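Local structure of TadZ (Pseudomonas aeruginosa, 4LDA) at residues 17-22 with 81-86; 30-35 with 41-46; 52-57 with 65-70; 100-105 with 114-119. The protein is a pilus assembly protein that, as a whole, may bind and hydrolyse ATP, and is represented here by its N-terminal CheY-like receiver domain. All coordinates share one frame; numbering follows the deposited sequence.

Interaction 1: 17-22 with 81-86; sequences DWLQNS and VAIGDG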
loop_
_atom_site.group_PDB
_atom_site.type_symbol
_atom_site.label_atom_id
_atom_site.label_comp_id
_atom_site.label_asym_id
_atom_site.label_seq_id
_atom_site.Cartn_x
_atom_site.Cartn_y
_atom_site.Cartn_z
ATOM N N ASP A 17 4.285 -12.348 1.715
ATOM C CA ASP A 17 4.117 -13.245 2.855
ATOM C C ASP A 17 4.094 -12.459 4.162
ATOM O O ASP A 17 3.231 -12.715 4.993
ATOM C CB ASP A 17 5.225 -14.310 2.896
ATOM C CG ASP A 17 5.140 -15.336 1.785
ATOM O OD1 ASP A 17 4.011 -15.631 1.331
ATOM O OD2 ASP A 17 6.197 -15.893 1.407
ATOM N N TRP A 18 5.019 -11.485 4.322
ATOM C CA TRP A 18 5.146 -10.605 5.484
ATOM C C TRP A 18 3.856 -9.785 5.685
ATOM O O TRP A 18 3.337 -9.713 6.802
ATOM C CB TRP A 18 6.369 -9.686 5.320
ATOM C CG TRP A 18 6.435 -8.505 6.265
ATOM C CD1 TRP A 18 6.695 -8.529 7.604
ATOM C CD2 TRP A 18 6.369 -7.118 5.895
ATOM N NE1 TRP A 18 6.732 -7.250 8.097
ATOM C CE2 TRP A 18 6.535 -6.363 7.070
ATOM C CE3 TRP A 18 6.121 -6.441 4.689
ATOM C CZ2 TRP A 18 6.513 -4.956 7.068
ATOM C CZ3 TRP A 18 6.073 -5.051 4.694
ATOM C CH2 TRP A 18 6.293 -4.322 5.865
ATOM N N LEU A 19 3.307 -9.242 4.597
ATOM C CA LEU A 19 2.053 -8.502 4.642
ATOM C C LEU A 19 0.880 -9.406 5.021
ATOM O O LEU A 19 0.135 -9.050 5.933
ATOM C CB LEU A 19 1.755 -7.815 3.297
ATOM C CG LEU A 19 2.618 -6.624 2.890
ATOM C CD1 LEU A 19 2.276 -6.193 1.489
ATOM C CD2 LEU A 19 2.468 -5.455 3.858
ATOM N N GLN A 20 0.725 -10.569 4.342
ATOM C CA GLN A 20 -0.367 -11.524 4.556
ATOM C C GLN A 20 -0.395 -12.070 5.976
ATOM O O GLN A 20 -1.475 -12.166 6.562
ATOM C CB GLN A 20 -0.281 -12.696 3.567
ATOM C CG GLN A 20 -0.784 -12.320 2.184
ATOM C CD GLN A 20 -0.597 -13.351 1.092
ATOM O OE1 GLN A 20 0.271 -14.224 1.156
ATOM N NE2 GLN A 20 -1.302 -13.166 -0.016
ATOM N N ASN A 21 0.775 -12.437 6.516
ATOM C CA ASN A 21 0.906 -13.011 7.853
ATOM C C ASN A 21 0.657 -11.982 8.929
ATOM O O ASN A 21 -0.034 -12.294 9.894
ATOM C CB ASN A 21 2.296 -13.641 8.047
ATOM C CG ASN A 21 2.532 -14.910 7.242
ATOM O OD1 ASN A 21 1.597 -15.611 6.816
ATOM N ND2 ASN A 21 3.790 -15.263 7.046
ATOM N N SER A 22 1.200 -10.764 8.767
ATOM C CA SER A 22 1.042 -9.676 9.732
ATOM C C SER A 22 -0.395 -9.179 9.801
ATOM O O SER A 22 -0.870 -8.865 10.906
ATOM C CB SER A 22 1.959 -8.507 9.377
ATOM O OG SER A 22 3.316 -8.903 9.300
ATOM N N VAL A 81 0.280 2.983 1.025
ATOM C CA VAL A 81 1.369 2.764 1.981
ATOM C C VAL A 81 2.580 2.237 1.217
ATOM O O VAL A 81 2.506 1.171 0.609
ATOM C CB VAL A 81 0.970 1.808 3.150
ATOM C CG1 VAL A 81 2.125 1.632 4.130
ATOM C CG2 VAL A 81 -0.279 2.307 3.882
ATOM N N ALA A 82 3.687 2.988 1.237
ATOM C CA ALA A 82 4.917 2.581 0.554
ATOM C C ALA A 82 5.744 1.650 1.433
ATOM O O ALA A 82 5.715 1.764 2.650
ATOM C CB ALA A 82 5.734 3.803 0.164
ATOM N N ILE A 83 6.437 0.702 0.810
ATOM C CA ILE A 83 7.314 -0.277 1.459
ATOM C C ILE A 83 8.711 -0.070 0.863
ATOM O O ILE A 83 8.866 -0.135 -0.349
ATOM C CB ILE A 83 6.799 -1.742 1.310
ATOM C CG1 ILE A 83 5.380 -1.939 1.856
ATOM C CG2 ILE A 83 7.776 -2.772 1.910
ATOM C CD1 ILE A 83 4.691 -3.230 1.292
ATOM N N GLY A 84 9.668 0.333 1.681
ATOM C CA GLY A 84 11.008 0.567 1.185
ATOM C C GLY A 84 12.008 0.822 2.281
ATOM O O GLY A 84 11.679 0.740 3.470
ATOM N N ASP A 85 13.227 1.169 1.862
ATOM C CA ASP A 85 14.371 1.459 2.714
ATOM C C ASP A 85 14.131 2.737 3.553
ATOM O O ASP A 85 14.131 3.848 3.023
ATOM C CB ASP A 85 15.622 1.601 1.819
ATOM C CG ASP A 85 16.949 1.778 2.536
ATOM O OD1 ASP A 85 17.001 1.530 3.768
ATOM O OD2 ASP A 85 17.954 2.132 1.857
ATOM N N GLY A 86 13.978 2.543 4.864
ATOM C CA GLY A 86 13.778 3.610 5.835
ATOM C C GLY A 86 14.998 4.480 6.087
ATOM O O GLY A 86 14.900 5.516 6.760
#
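In the CheY-like fold of this domain, helix 13-22 covers one face of the parallel sheet, and here its side chains Trp-18 and Leu-19 meet Ile-83 of strand 79-83. The backbones stay well separated: the nearest CA atoms, those of Leu-19 and Ile-83, are 10.3 Å apart, and side chains alone span the gap. Ile-83 extends its longer branch toward the helix (chi2 161°), where CD1 faces the leucine tip to tip, 3.8 Å from Leu-19 CD1 and 4.1 Å from Leu-19 CD2. Its other branch serves the indole: Ile-83 CG2 lies 4.0 Å from Trp-18 CZ3, approaching the ring obliquely as the two side chains run by one another in opposed senses. Phe-53 of the neighbouring strand touches both Leu-19 and Ile-83, and Ile-104 touches both Trp-18 and Ile-83, which continues the apolar layer. The indole is fixed in its rotation by a hydrogen bond from NE1 to the carbonyl of Ala-108 and by an edge-to-face stack with Tyr-106. The backbone oxygen of Trp-18 takes two donors on opposite faces of its plane: Ser-22 N and, at 2.6 Å from Trp-18 O, Ser-22 OG.

Interaction 2: 30-35 with 41-46; sequences VPAGSA and LALLDV
The flat group at this contact is the peptide carbonyl of Pro-31, and one methyl of Leu-43 leans against it: Leu-43 CD2 is 3.8 Å from Pro-31 O and lifted well out of the peptide plane, an oblique approach to the oxygen rather than a stack over the group. The pyrrolidine ring of Pro-31 starts from a CB directed away from the helix, so the backbone oxygen makes the approach. That same methyl carries the rest of the contact. Ala-32 CB stands 3.7 Å from Leu-43 CD2, and Val-30 CG1 meets Leu-43 CD2 tip to tip at 4.1 Å. A chi1 of -151° and chi2 of 81° carry this branch of the leucine down to the strand end, where it touches three successive residues. No hydrogen bond links the two segments, so dispersion and the burial of apolar surface hold them. Val-7 of the adjoining strand touches both Ala-32 and Leu-43 and extends the apolar patch inward, while Thr-47 of the same helix packs on Val-30. The contact lies near the surface of the domain, at the outermost strand 27-31. Strand, loop and following helix, with the helix folded back over the strand it has just left, form one of the consecutive beta-alpha units of the CheY-like fold.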
loop_
_atom_site.group_PDB
_atom_site.type_symbol
_atom_site.label_atom_id
_atom_site.label_comp_id
_atom_site.label_asym_id
_atom_site.label_seq_id
_atom_site.Cartn_x
_atom_site.Cartn_y
_atom_site.Cartn_z
ATOM N N VAL A 30 -4.474 -9.214 -1.138
ATOM C CA VAL A 30 -4.632 -9.598 -2.532
ATOM C C VAL A 30 -3.397 -9.129 -3.297
ATOM O O VAL A 30 -3.101 -7.922 -3.282
ATOM C CB VAL A 30 -5.950 -8.999 -3.120
ATOM C CG1 VAL A 30 -6.074 -9.253 -4.618
ATOM C CG2 VAL A 30 -7.180 -9.507 -2.381
ATOM N N PRO A 31 -2.640 -10.046 -3.944
ATOM C CA PRO A 31 -1.496 -9.593 -4.759
ATOM C C PRO A 31 -1.988 -8.962 -6.061
ATOM O O PRO A 31 -3.045 -9.339 -6.554
ATOM C CB PRO A 31 -0.715 -10.886 -5.009
ATOM C CG PRO A 31 -1.763 -11.963 -4.995
ATOM C CD PRO A 31 -2.859 -11.507 -4.071
ATOM N N ALA A 32 -1.264 -8.000 -6.602
ATOM C CA ALA A 32 -1.695 -7.382 -7.855
ATOM C C ALA A 32 -0.704 -7.671 -8.977
ATOM O O ALA A 32 -0.992 -7.413 -10.150
ATOM C CB ALA A 32 -1.859 -5.895 -7.665
ATOM N N GLY A 33 0.441 -8.237 -8.598
ATOM C CA GLY A 33 1.521 -8.610 -9.503
ATOM C C GLY A 33 2.006 -7.480 -10.389
ATOM O O GLY A 33 2.315 -6.381 -9.919
ATOM N N SER A 34 2.059 -7.769 -11.687
ATOM C CA SER A 34 2.446 -6.844 -12.749
ATOM C C SER A 34 1.161 -6.253 -13.303
ATOM O O SER A 34 0.523 -6.855 -14.182
ATOM C CB SER A 34 3.278 -7.578 -13.802
ATOM O OG SER A 34 3.645 -6.731 -14.878
ATOM N N ALA A 35 0.717 -5.139 -12.704
ATOM C CA ALA A 35 -0.551 -4.529 -13.070
ATOM C C ALA A 35 -0.404 -3.077 -13.503
ATOM O O ALA A 35 0.341 -2.309 -12.888
ATOM C CB ALA A 35 -1.508 -4.603 -11.895
ATOM N N LEU A 41 -6.886 -0.364 -10.839
ATOM C CA LEU A 41 -8.122 0.302 -10.422
ATOM C C LEU A 41 -9.289 -0.690 -10.423
ATOM O O LEU A 41 -10.107 -0.642 -9.509
ATOM C CB LEU A 41 -8.449 1.521 -11.299
ATOM C CG LEU A 41 -7.515 2.732 -11.172
ATOM C CD1 LEU A 41 -7.825 3.749 -12.207
ATOM C CD2 LEU A 41 -7.550 3.367 -9.774
ATOM N N ALA A 42 -9.328 -1.619 -11.416
ATOM C CA ALA A 42 -10.329 -2.696 -11.523
ATOM C C ALA A 42 -10.246 -3.643 -10.328
ATOM O O ALA A 42 -11.283 -4.023 -9.785
ATOM C CB ALA A 42 -10.127 -3.479 -12.803
ATOM N N LEU A 43 -9.012 -3.999 -9.912
ATOM C CA LEU A 43 -8.744 -4.888 -8.784
ATOM C C LEU A 43 -9.097 -4.226 -7.427
ATOM O O LEU A 43 -9.562 -4.912 -6.523
ATOM C CB LEU A 43 -7.272 -5.293 -8.796
ATOM C CG LEU A 43 -6.960 -6.634 -8.194
ATOM C CD1 LEU A 43 -7.253 -7.755 -9.191
ATOM C CD2 LEU A 43 -5.516 -6.698 -7.761
ATOM N N LEU A 44 -8.898 -2.902 -7.302
ATOM C CA LEU A 44 -9.264 -2.150 -6.107
ATOM C C LEU A 44 -10.771 -2.098 -5.957
ATOM O O LEU A 44 -11.262 -2.206 -4.838
ATOM C CB LEU A 44 -8.687 -0.720 -6.139
ATOM C CG LEU A 44 -7.192 -0.584 -5.920
ATOM C CD1 LEU A 44 -6.693 0.752 -6.399
ATOM C CD2 LEU A 44 -6.801 -0.838 -4.474
ATOM N N ASP A 45 -11.498 -1.959 -7.079
ATOM C CA ASP A 45 -12.955 -1.853 -7.119
ATOM C C ASP A 45 -13.645 -3.175 -6.791
ATOM O O ASP A 45 -14.590 -3.163 -6.002
ATOM C CB ASP A 45 -13.428 -1.364 -8.500
ATOM C CG ASP A 45 -13.060 0.073 -8.875
ATOM O OD1 ASP A 45 -12.615 0.840 -7.975
ATOM O OD2 ASP A 45 -13.231 0.435 -10.061
ATOM N N VAL A 46 -13.187 -4.302 -7.372
ATOM C CA VAL A 46 -13.804 -5.620 -7.178
ATOM C C VAL A 46 -13.554 -6.116 -5.737
ATOM O O VAL A 46 -14.447 -6.737 -5.168
ATOM C CB VAL A 46 -13.337 -6.654 -8.248
ATOM C CG1 VAL A 46 -11.868 -7.039 -8.105
ATOM C CG2 VAL A 46 -14.226 -7.893 -8.260
#

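Interaction 3: 52-57 with 65-70; sequences LFISLG and GALVEG
The CA–CB bond of Ile-54 is directed from strand 51-55 toward helix 61-74, where the side chain meets Val-68, and its atoms can be followed outward one by one. CB is the branch point, and both branches go to the helix. CG2, set between the two backbone arms of CA, comes to 3.9 Å from Val-68 CG2. CG1 carries the chain onward almost fully extended (chi1 -170°, chi2 172°), and at its end Ile-54 CD1 reaches the same methyl, Val-68 CG2, at 3.7 Å. The valine methyl is thus met by both branches of the isoleucine, with the two side chains crossing at a slant. Ile-54 CD1 also has a second, looser neighbour one residue back on the helix, Leu-67 CD2 at 4.3 Å. The CA atoms of Ile-54 and Val-68 are 8.2 Å apart, a gap filled by these branches. Around this core, Leu-9 of strand 4-9 touches both Ile-54 and Leu-67, and Val-80 and Gln-64 also pack on Ile-54. The contact ties the first strand of the beta-alpha-beta unit 51-55, 61-74, 79-83 to its crossover helix, on the face of the sheet that helix 37-47 also covers. Everything that meets is methyl carbon, and there are no hydrogen bonds across the contact. Between these two segments the fit therefore rests on shape and the hydrophobic effect.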
loop_
_atom_site.group_PDB
_atom_site.type_symbol
_atom_site.label_atom_id
_atom_site.label_comp_id
_atom_site.label_asym_id
_atom_site.label_seq_id
_atom_site.Cartn_x
_atom_site.Cartn_y
_atom_site.Cartn_z
ATOM N N LEU A 52 -3.675 0.248 -0.286
ATOM C CA LEU A 52 -2.796 -0.331 -1.285
ATOM C C LEU A 52 -1.352 -0.211 -0.807
ATOM O O LEU A 52 -0.892 0.888 -0.489
ATOM C CB LEU A 52 -2.984 0.311 -2.672
ATOM C CG LEU A 52 -2.105 -0.261 -3.785
ATOM C CD1 LEU A 52 -2.922 -0.601 -4.982
ATOM C CD2 LEU A 52 -0.997 0.701 -4.183
ATOM N N PHE A 53 -0.641 -1.347 -0.771
ATOM C CA PHE A 53 0.774 -1.409 -0.434
ATOM C C PHE A 53 1.585 -1.419 -1.732
ATOM O O PHE A 53 1.256 -2.160 -2.647
ATOM C CB PHE A 53 1.078 -2.631 0.438
ATOM C CG PHE A 53 0.412 -2.579 1.786
ATOM C CD1 PHE A 53 1.005 -1.902 2.844
ATOM C CD2 PHE A 53 -0.797 -3.232 2.006
ATOM C CE1 PHE A 53 0.393 -1.861 4.093
ATOM C CE2 PHE A 53 -1.418 -3.183 3.254
ATOM C CZ PHE A 53 -0.814 -2.513 4.290
ATOM N N ILE A 54 2.603 -0.563 -1.832
ATOM C CA ILE A 54 3.448 -0.515 -3.026
ATOM C C ILE A 54 4.920 -0.517 -2.576
ATOM O O ILE A 54 5.333 0.295 -1.760
ATOM C CB ILE A 54 3.114 0.660 -3.984
ATOM C CG1 ILE A 54 3.878 0.506 -5.350
ATOM C CG2 ILE A 54 3.277 2.046 -3.303
ATOM C CD1 ILE A 54 3.491 1.477 -6.437
ATOM N N SER A 55 5.676 -1.494 -3.073
ATOM C CA SER A 55 7.087 -1.655 -2.767
ATOM C C SER A 55 7.898 -0.743 -3.705
ATOM O O SER A 55 7.773 -0.828 -4.934
ATOM C CB SER A 55 7.492 -3.121 -2.875
ATOM O OG SER A 55 8.813 -3.284 -2.395
ATOM N N LEU A 56 8.678 0.157 -3.101
ATOM C CA LEU A 56 9.509 1.146 -3.780
ATOM C C LEU A 56 11.005 0.968 -3.494
ATOM O O LEU A 56 11.423 0.724 -2.357
ATOM C CB LEU A 56 9.099 2.568 -3.361
ATOM C CG LEU A 56 7.694 3.031 -3.719
ATOM C CD1 LEU A 56 7.448 4.424 -3.194
ATOM C CD2 LEU A 56 7.473 3.017 -5.213
ATOM N N GLY A 57 11.791 1.172 -4.537
ATOM C CA GLY A 57 13.248 1.131 -4.515
ATOM C C GLY A 57 13.790 2.110 -5.534
ATOM O O GLY A 57 13.005 2.676 -6.298
ATOM N N GLY A 65 6.293 5.525 -8.885
ATOM C CA GLY A 65 5.935 6.843 -8.363
ATOM C C GLY A 65 4.841 7.467 -9.198
ATOM O O GLY A 65 3.868 8.004 -8.656
ATOM N N ALA A 66 4.970 7.326 -10.537
ATOM C CA ALA A 66 3.991 7.789 -11.525
ATOM C C ALA A 66 2.659 7.054 -11.358
ATOM O O ALA A 66 1.602 7.663 -11.519
ATOM C CB ALA A 66 4.529 7.581 -12.928
ATOM N N LEU A 67 2.722 5.751 -11.011
ATOM C CA LEU A 67 1.563 4.898 -10.761
ATOM C C LEU A 67 0.819 5.376 -9.508
ATOM O O LEU A 67 -0.401 5.507 -9.563
ATOM C CB LEU A 67 1.998 3.423 -10.623
ATOM C CG LEU A 67 0.923 2.393 -10.323
ATOM C CD1 LEU A 67 -0.121 2.397 -11.391
ATOM C CD2 LEU A 67 1.513 1.015 -10.235
ATOM N N VAL A 68 1.551 5.665 -8.407
ATOM C CA VAL A 68 0.974 6.184 -7.157
ATOM C C VAL A 68 0.225 7.488 -7.474
ATOM O O VAL A 68 -0.923 7.634 -7.047
ATOM C CB VAL A 68 2.034 6.378 -6.033
ATOM C CG1 VAL A 68 1.421 7.027 -4.795
ATOM C CG2 VAL A 68 2.686 5.052 -5.662
ATOM N N GLU A 69 0.855 8.392 -8.276
ATOM C CA GLU A 69 0.281 9.671 -8.707
ATOM C C GLU A 69 -1.060 9.459 -9.442
ATOM O O GLU A 69 -2.031 10.158 -9.143
ATOM C CB GLU A 69 1.269 10.438 -9.603
ATOM C CG GLU A 69 2.463 11.026 -8.859
ATOM C CD GLU A 69 3.579 11.654 -9.680
ATOM O OE1 GLU A 69 3.397 11.850 -10.905
ATOM O OE2 GLU A 69 4.641 11.959 -9.087
ATOM N N GLY A 70 -1.099 8.472 -10.345
ATOM C CA GLY A 70 -2.283 8.090 -11.114
ATOM C C GLY A 70 -3.402 7.509 -10.272
ATOM O O GLY A 70 -4.575 7.844 -10.483
#

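Interaction 4: 100-105 with 114-119; sequences ARDFIT and TGLIRR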
loop_
_atom_site.group_PDB
_atom_site.type_symbol
_atom_site.label_atom_id
_atom_site.label_comp_id
_atom_site.label_asym_id
_atom_site.label_seq_id
_atom_site.Cartn_x
_atom_site.Cartn_y
_atom_site.Cartn_z
ATOM N N ALA A 100 1.766 8.789 -1.355
ATOM C CA ALA A 100 1.730 7.765 -0.313
ATOM C C ALA A 100 1.510 8.408 1.059
ATOM O O ALA A 100 2.182 9.363 1.411
ATOM C CB ALA A 100 3.000 6.939 -0.322
ATOM N N ARG A 101 0.506 7.924 1.787
ATOM C CA ARG A 101 0.065 8.404 3.097
ATOM C C ARG A 101 1.080 8.005 4.189
ATOM O O ARG A 101 1.286 8.785 5.128
ATOM C CB ARG A 101 -1.339 7.805 3.389
ATOM C CG ARG A 101 -2.211 8.578 4.387
ATOM C CD ARG A 101 -3.700 8.306 4.164
ATOM N NE ARG A 101 -4.200 8.908 2.915
ATOM C CZ ARG A 101 -5.459 8.840 2.473
ATOM N NH1 ARG A 101 -6.380 8.178 3.166
ATOM N NH2 ARG A 101 -5.802 9.422 1.330
ATOM N N ASP A 102 1.667 6.792 4.070
ATOM C CA ASP A 102 2.613 6.250 5.044
ATOM C C ASP A 102 3.744 5.458 4.342
ATOM O O ASP A 102 3.628 5.140 3.154
ATOM C CB ASP A 102 1.861 5.358 6.056
ATOM C CG ASP A 102 0.718 6.061 6.779
ATOM O OD1 ASP A 102 -0.403 6.109 6.220
ATOM O OD2 ASP A 102 0.939 6.546 7.909
ATOM N N PHE A 103 4.848 5.180 5.079
ATOM C CA PHE A 103 6.027 4.442 4.613
ATOM C C PHE A 103 6.492 3.457 5.691
ATOM O O PHE A 103 6.771 3.869 6.820
ATOM C CB PHE A 103 7.152 5.444 4.278
ATOM C CG PHE A 103 8.277 4.890 3.434
ATOM C CD1 PHE A 103 9.255 4.073 3.996
ATOM C CD2 PHE A 103 8.412 5.259 2.101
ATOM C CE1 PHE A 103 10.312 3.611 3.237
ATOM C CE2 PHE A 103 9.454 4.762 1.325
ATOM C CZ PHE A 103 10.403 3.957 1.900
ATOM N N ILE A 104 6.570 2.168 5.348
ATOM C CA ILE A 104 6.997 1.113 6.269
ATOM C C ILE A 104 8.180 0.380 5.646
ATOM O O ILE A 104 8.359 0.405 4.430
ATOM C CB ILE A 104 5.837 0.136 6.662
ATOM C CG1 ILE A 104 5.130 -0.445 5.416
ATOM C CG2 ILE A 104 4.832 0.862 7.585
ATOM C CD1 ILE A 104 4.091 -1.532 5.655
ATOM N N THR A 105 9.013 -0.217 6.485
ATOM C CA THR A 105 10.154 -0.981 6.003
ATOM C C THR A 105 9.800 -2.459 6.127
ATOM O O THR A 105 9.246 -2.907 7.137
ATOM C CB THR A 105 11.473 -0.606 6.722
ATOM O OG1 THR A 105 11.722 0.777 6.506
ATOM C CG2 THR A 105 12.686 -1.396 6.212
ATOM N N THR A 114 -0.568 -3.808 11.920
ATOM C CA THR A 114 -1.947 -3.835 12.455
ATOM C C THR A 114 -2.284 -2.480 13.072
ATOM O O THR A 114 -3.432 -2.043 12.974
ATOM C CB THR A 114 -2.162 -4.966 13.466
ATOM O OG1 THR A 114 -1.185 -4.853 14.493
ATOM C CG2 THR A 114 -2.085 -6.330 12.837
ATOM N N GLY A 115 -1.283 -1.828 13.671
ATOM C CA GLY A 115 -1.416 -0.501 14.254
ATOM C C GLY A 115 -1.721 0.545 13.205
ATOM O O GLY A 115 -2.616 1.378 13.400
ATOM N N LEU A 116 -0.991 0.491 12.077
ATOM C CA LEU A 116 -1.176 1.374 10.933
ATOM C C LEU A 116 -2.577 1.220 10.318
ATOM O O LEU A 116 -3.205 2.223 10.004
ATOM C CB LEU A 116 -0.096 1.051 9.886
ATOM C CG LEU A 116 -0.242 1.655 8.475
ATOM C CD1 LEU A 116 -0.213 3.157 8.499
ATOM C CD2 LEU A 116 0.829 1.162 7.588
ATOM N N ILE A 117 -3.064 -0.024 10.163
ATOM C CA ILE A 117 -4.382 -0.335 9.593
ATOM C C ILE A 117 -5.480 0.187 10.523
ATOM O O ILE A 117 -6.465 0.727 10.021
ATOM C CB ILE A 117 -4.511 -1.864 9.315
ATOM C CG1 ILE A 117 -3.526 -2.286 8.214
ATOM C CG2 ILE A 117 -5.935 -2.327 8.999
ATOM C CD1 ILE A 117 -3.546 -1.510 6.836
ATOM N N ARG A 118 -5.308 0.048 11.852
ATOM C CA ARG A 118 -6.218 0.621 12.859
ATOM C C ARG A 118 -6.364 2.120 12.682
ATOM O O ARG A 118 -7.495 2.631 12.639
ATOM C CB ARG A 118 -5.698 0.373 14.288
ATOM C CG ARG A 118 -6.247 -0.810 15.059
ATOM C CD ARG A 118 -5.807 -0.706 16.521
ATOM N NE ARG A 118 -6.516 0.355 17.262
ATOM C CZ ARG A 118 -6.025 1.561 17.550
ATOM N NH1 ARG A 118 -4.794 1.894 17.179
ATOM N NH2 ARG A 118 -6.759 2.439 18.222
ATOM N N ARG A 119 -5.185 2.819 12.596
ATOM C CA ARG A 119 -5.086 4.266 12.470
ATOM C C ARG A 119 -5.746 4.750 11.189
ATOM O O ARG A 119 -6.519 5.704 11.241
ATOM C CB ARG A 119 -3.629 4.753 12.524
ATOM C CG ARG A 119 -2.956 4.638 13.886
ATOM C CD ARG A 119 -1.632 5.407 13.974
ATOM N NE ARG A 119 -0.670 5.150 12.887
ATOM C CZ ARG A 119 0.317 4.260 12.937
ATOM N NH1 ARG A 119 0.488 3.505 14.019
ATOM N NH2 ARG A 119 1.148 4.121 11.910
#
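Leu-116 is turned so that CG runs opposite the backbone N (chi1 168°), which sends its two methyls from helix 110-121 toward strand 102-104, one to each of two residues. Ile-104 receives the first. Its chi1 of 53° puts CG1 between the two backbone branches, and CG2 is then swung beside the backbone N, where it lies 4.0 Å from Leu-116 CD2 as the two side chains cross at an angle. The second methyl goes to Asp-102, which passes alongside the leucine in the opposite sense. Leu-116 CD1 is 3.5 Å from Asp-102 CG and almost as near to both carboxylate oxygens, so it stands above the plane of the carboxylate. Two conformers of Asp-102 were modelled and the contact is described for one, so it is less certain than the Ile-104 pair. The guanidinium of Arg-119 turns one face back to its own helix, with Leu-116 CA 3.7 Å above the plane toward the rim. Val-81 of the neighbouring strand touches both Leu-116 and Ile-104, and Leu-113 adds a further contact to Ile-104. The contact joins the edge strand of the parallel sheet to the last helix of the CheY-like fold. Chemically it is mixed: Ile-104 and Leu-116 give plain hydrophobic packing, while the aspartate carboxylate borders it. In this conformer Asp-102 OD2 and Arg-119 NH2, 4.7 Å apart, are too distant for a salt bridge, but their opposite charges may attract weakly across the margin of the apolar layer.

How the interactions relate
All four contacts seat helices on one parallel sheet. Interactions 1 and 4 lie on the face covered by helices 13-22 and 110-121, their centres about 9 Å apart; interactions 2 and 3 lie on the other face, centres about 13 Å apart, joined where Leu-44 CD2 packs 3.9 Å from Leu-52 CD1. Strand 79-83 lies between strands 51-55 and 102-104 and is hydrogen-bonded to both: Ile-83 N to Ile-54 O at 2.8 Å, Ala-82 N to Asp-102 O at 2.9 Å. Phe-53, next to Ile-54 but on the other face, packs with CZ 3.9 Å from Ile-117 CD1. Interactions 2 and 4, centres about 19 Å apart, sit at opposite edge strands without touching.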